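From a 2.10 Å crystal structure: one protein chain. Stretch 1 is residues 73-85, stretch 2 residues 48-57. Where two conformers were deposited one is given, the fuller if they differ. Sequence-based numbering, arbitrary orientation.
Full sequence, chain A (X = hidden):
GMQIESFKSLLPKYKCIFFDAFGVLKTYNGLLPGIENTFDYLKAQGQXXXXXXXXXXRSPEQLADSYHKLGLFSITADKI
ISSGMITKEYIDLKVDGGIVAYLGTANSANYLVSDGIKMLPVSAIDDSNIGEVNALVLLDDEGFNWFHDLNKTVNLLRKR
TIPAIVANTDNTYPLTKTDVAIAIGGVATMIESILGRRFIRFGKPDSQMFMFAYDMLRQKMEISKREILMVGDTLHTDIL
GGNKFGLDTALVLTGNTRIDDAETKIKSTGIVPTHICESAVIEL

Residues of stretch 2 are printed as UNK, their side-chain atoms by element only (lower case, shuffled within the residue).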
# COMPACT_ATOMS: atom_id res chain seq x y z
N PHE A 73 23.56 33.76 -13.46
CA PHE A 73 22.77 34.94 -13.75
C PHE A 73 21.84 34.79 -14.93
O PHE A 73 20.84 35.50 -15.01
CB PHE A 73 23.68 36.16 -13.90
CG PHE A 73 24.54 36.41 -12.69
CD1 PHE A 73 23.95 36.79 -11.49
CD2 PHE A 73 25.92 36.22 -12.74
CE1 PHE A 73 24.73 37.00 -10.34
CE2 PHE A 73 26.71 36.44 -11.60
CZ PHE A 73 26.11 36.83 -10.39
N SER A 74 22.11 33.84 -15.83
CA SER A 74 21.30 33.71 -17.02
C SER A 74 19.93 33.09 -16.76
O SER A 74 19.04 33.21 -17.59
CB SER A 74 22.05 32.91 -18.10
OG SER A 74 22.39 31.61 -17.65
N ILE A 75 19.76 32.41 -15.63
CA ILE A 75 18.45 31.85 -15.27
C ILE A 75 17.54 32.99 -14.82
O ILE A 75 17.78 33.62 -13.80
CB ILE A 75 18.52 30.81 -14.12
CG1 ILE A 75 19.64 29.78 -14.35
CG2 ILE A 75 17.19 30.09 -13.97
CD1 ILE A 75 19.37 28.76 -15.37
N THR A 76 16.51 33.27 -15.61
CA THR A 76 15.54 34.30 -15.32
C THR A 76 14.23 33.64 -14.86
O THR A 76 14.01 32.46 -15.11
CB THR A 76 15.30 35.20 -16.58
OG1 THR A 76 15.01 34.39 -17.72
CG2 THR A 76 16.53 35.98 -16.91
N ALA A 77 13.38 34.41 -14.17
CA ALA A 77 12.15 33.88 -13.62
C ALA A 77 11.22 33.36 -14.70
O ALA A 77 10.42 32.46 -14.46
CB ALA A 77 11.43 34.94 -12.75
N ASP A 78 11.29 33.94 -15.90
CA ASP A 78 10.48 33.45 -17.04
C ASP A 78 10.88 32.04 -17.51
O ASP A 78 10.12 31.37 -18.21
CB ASP A 78 10.50 34.45 -18.22
CG ASP A 78 11.86 34.54 -18.89
OD1 ASP A 78 12.85 34.74 -18.17
OD2 ASP A 78 11.95 34.41 -20.13
N LYS A 79 12.06 31.59 -17.12
CA LYS A 79 12.53 30.27 -17.54
C LYS A 79 12.20 29.20 -16.51
O LYS A 79 12.45 28.02 -16.76
CB LYS A 79 14.04 30.30 -17.75
CG LYS A 79 14.54 31.44 -18.62
CD LYS A 79 15.01 31.03 -20.01
CE LYS A 79 15.85 32.17 -20.66
NZ LYS A 79 16.95 32.77 -19.79
N ILE A 80 11.65 29.61 -15.36
CA ILE A 80 11.33 28.69 -14.28
C ILE A 80 9.83 28.38 -14.23
O ILE A 80 8.99 29.23 -13.90
CB ILE A 80 11.82 29.21 -12.93
CG1 ILE A 80 13.33 29.54 -13.02
CG2 ILE A 80 11.58 28.17 -11.83
CD1 ILE A 80 14.00 29.84 -11.74
N ILE A 81 9.50 27.15 -14.57
CA ILE A 81 8.13 26.67 -14.49
C ILE A 81 8.04 25.75 -13.29
O ILE A 81 8.68 24.72 -13.23
CB ILE A 81 7.74 25.88 -15.76
CG1 ILE A 81 8.05 26.68 -17.04
CG2 ILE A 81 6.27 25.50 -15.67
CD1 ILE A 81 8.11 25.80 -18.33
N SER A 82 7.22 26.13 -12.32
CA SER A 82 7.19 25.48 -11.04
C SER A 82 5.79 25.00 -10.71
O SER A 82 4.82 25.65 -11.10
CB SER A 82 7.61 26.56 -10.03
OG SER A 82 7.19 26.28 -8.72
N SER A 83 5.68 23.94 -9.92
CA SER A 83 4.36 23.40 -9.60
C SER A 83 3.59 24.37 -8.70
O SER A 83 2.36 24.33 -8.66
CB SER A 83 4.45 22.01 -8.99
OG SER A 83 5.06 22.05 -7.73
N GLY A 84 4.29 25.27 -8.01
CA GLY A 84 3.61 26.31 -7.25
C GLY A 84 2.70 27.19 -8.09
O GLY A 84 1.70 27.73 -7.58
N MSE A 85 3.01 27.32 -9.38
CA MSE A 85 2.15 28.07 -10.29
C MSE A 85 0.79 27.38 -10.46
O MSE A 85 -0.25 28.04 -10.57
CB MSE A 85 2.83 28.25 -11.63
CG MSE A 85 4.07 29.17 -11.53
SE MSE A 85 5.36 28.95 -12.97
CE MSE A 85 4.13 29.14 -14.54
N UNK A 48 16.91 27.17 -26.60
CA UNK A 48 15.99 27.46 -25.52
C UNK A 48 16.06 26.40 -24.42
O UNK A 48 16.44 25.24 -24.67
c UNK A 48 14.55 27.57 -26.06
o UNK A 48 14.55 29.91 -26.42
o UNK A 48 14.13 28.63 -28.18
c UNK A 48 14.38 28.79 -26.95
N UNK A 49 15.69 26.81 -23.21
CA UNK A 49 15.56 25.88 -22.12
C UNK A 49 14.57 26.44 -21.11
O UNK A 49 14.30 27.65 -21.10
o UNK A 49 18.26 30.08 -18.25
c UNK A 49 18.50 28.91 -20.36
c UNK A 49 16.93 25.62 -21.48
c UNK A 49 18.16 27.79 -21.15
c UNK A 49 17.15 28.01 -18.57
c UNK A 49 17.34 26.78 -20.63
c UNK A 49 17.98 29.01 -19.07
c UNK A 49 16.85 26.92 -19.34
N UNK A 50 14.00 25.55 -20.30
CA UNK A 50 13.24 25.90 -19.10
C UNK A 50 13.72 25.02 -17.98
O UNK A 50 14.25 23.92 -18.23
c UNK A 50 10.84 26.18 -21.52
c UNK A 50 11.07 26.58 -20.21
o UNK A 50 9.16 29.05 -22.94
c UNK A 50 10.64 27.85 -19.81
c UNK A 50 9.99 28.70 -20.72
c UNK A 50 10.22 27.01 -22.41
c UNK A 50 9.80 28.26 -22.02
c UNK A 50 11.75 25.67 -19.24
N UNK A 51 13.50 25.49 -16.76
CA UNK A 51 13.62 24.66 -15.57
C UNK A 51 12.19 24.29 -15.18
O UNK A 51 11.35 25.18 -15.07
c UNK A 51 15.83 25.64 -14.83
c UNK A 51 16.61 26.56 -13.97
c UNK A 51 14.20 24.68 -13.12
c UNK A 51 14.36 25.42 -14.43
N UNK A 52 11.93 23.00 -15.01
CA UNK A 52 10.60 22.48 -14.69
C UNK A 52 10.81 21.73 -13.37
O UNK A 52 11.50 20.71 -13.32
c UNK A 52 8.75 20.99 -15.41
c UNK A 52 10.09 21.55 -15.78
c UNK A 52 10.04 22.29 -17.11
N UNK A 53 10.24 22.28 -12.30
CA UNK A 53 10.54 21.88 -10.97
C UNK A 53 9.26 21.72 -10.15
O UNK A 53 8.30 22.50 -10.33
o UNK A 53 11.77 22.53 -8.96
c UNK A 53 11.44 22.93 -10.31
c UNK A 53 10.77 24.30 -10.28
N UNK A 54 9.26 20.70 -9.30
CA UNK A 54 8.20 20.48 -8.31
C UNK A 54 8.42 21.25 -7.00
O UNK A 54 7.76 21.00 -6.01
n UNK A 54 7.21 16.89 -8.94
o UNK A 54 6.99 18.81 -10.14
c UNK A 54 7.37 18.22 -9.12
c UNK A 54 8.06 18.97 -8.01
N UNK A 55 9.36 22.19 -6.99
CA UNK A 55 9.58 23.06 -5.83
C UNK A 55 8.56 24.21 -5.82
O UNK A 55 8.70 25.12 -6.61
c UNK A 55 11.01 23.58 -5.90
c UNK A 55 11.41 24.39 -4.68
o UNK A 55 10.54 24.80 -3.87
o UNK A 55 12.63 24.60 -4.54
N UNK A 56 7.54 24.14 -4.95
CA UNK A 56 6.53 25.20 -4.77
C UNK A 56 6.72 25.97 -3.42
O UNK A 56 5.77 26.53 -2.88
c UNK A 56 5.15 24.60 -4.86
N UNK A 57 7.94 25.98 -2.90
CA UNK A 57 8.23 26.63 -1.61
C UNK A 57 8.57 28.12 -1.75
O UNK A 57 8.77 28.76 -0.74
o UNK A 57 10.60 26.14 -1.59
c UNK A 57 9.40 25.94 -0.88
O HOH W 1 21.03 30.67 -19.84

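Position 48 carries two carbons, the second bearing two oxygens, and touches nothing on stretch 1. A carboxylate on so short a stem is Asp48.

Position 49 has one carbon leading to a six-carbon ring that bears an oxygen; the ring has the Lys79 chain over one face, and its oxygen lies near NZ of Lys79. This is Tyr49. CD of Lys79 is 4.1 Å from the centroid of the Tyr49 ring. The lysine then reaches the hydroxyl in a weak hydrogen bond, NZ of Lys79 to OH of Tyr49 at 3.4 Å. A water joins OH of Tyr49, weakly, to OG of Ser74, while CD1 of Ile75 packs 4.0 Å from CZ of Tyr49.

Position 50 repeats the formula, one carbon and an oxygen-bearing ring of six. The ring meets the end of Ile81, and the carbonyl oxygens of Asp78 and Lys79 lie at its edge, so it is Tyr50. CD1 of Ile81 sits 3.6 Å from CD1 of Tyr50.

Position 51 shows four carbons, forked at the first, with one arm two carbons long whose tip meets Ile75: Ile51. That tip, CD1 of Ile51, is 3.6 Å from CG2 of Ile75.

Position 52 is a single carbon carrying two more, one of them near the end of Ile81: Val52. CG2 of Val52 is 4.2 Å from CD1 of Ile81.

Position 53 forks into one oxygen and one carbon, and the carbon packs by Ser82, hence Thr53. The methyl CG2 of Thr53 lies 3.9 Å from CB of Ser82.

Position 54 has two carbons, the second bearing one oxygen and one nitrogen: an amide, Asn54. Its CA-to-CB bond points away from stretch 1, and both polar ends are satisfied elsewhere in the structure.

Position 55 ends its two carbons in two oxygens, Asp55. Its CA-to-CB bond also points away; O of Asp55 accepts from OG of Ser82 at 2.8 Å.

Position 56 has one carbon, which meets Gly84: Ala56. Its CA-to-CB bond points toward stretch 1, and CB of Ala56 lies 3.3 Å from CA of Gly84. A CB on Gly84 would crowd that methyl.

Position 57, one carbon then an oxygen, is Ser57, out of contact. OD1 of Asp55 accepts from OG of Ser57 at 2.6 Å and from N of Ser57 at 3.0 Å.

The rule is a parallel ladder. N of Ile51 donates to O of Lys79 and N of Ile81 to O of Ile51, both at 2.7 Å; N of Thr53 to O of Ile81 and N of Ser83 to O of Thr53 follow, both at 3.0 Å. Ile80, Ile51, Ser82 and Thr53 share one sheet face, Ile81 and Val52 the other. OG of Ser82, at the N-cap position right before the helix, also accepts from N of Gly84 in a capping bond.

Stretch 2 (48-57) DYYIVTNDAS
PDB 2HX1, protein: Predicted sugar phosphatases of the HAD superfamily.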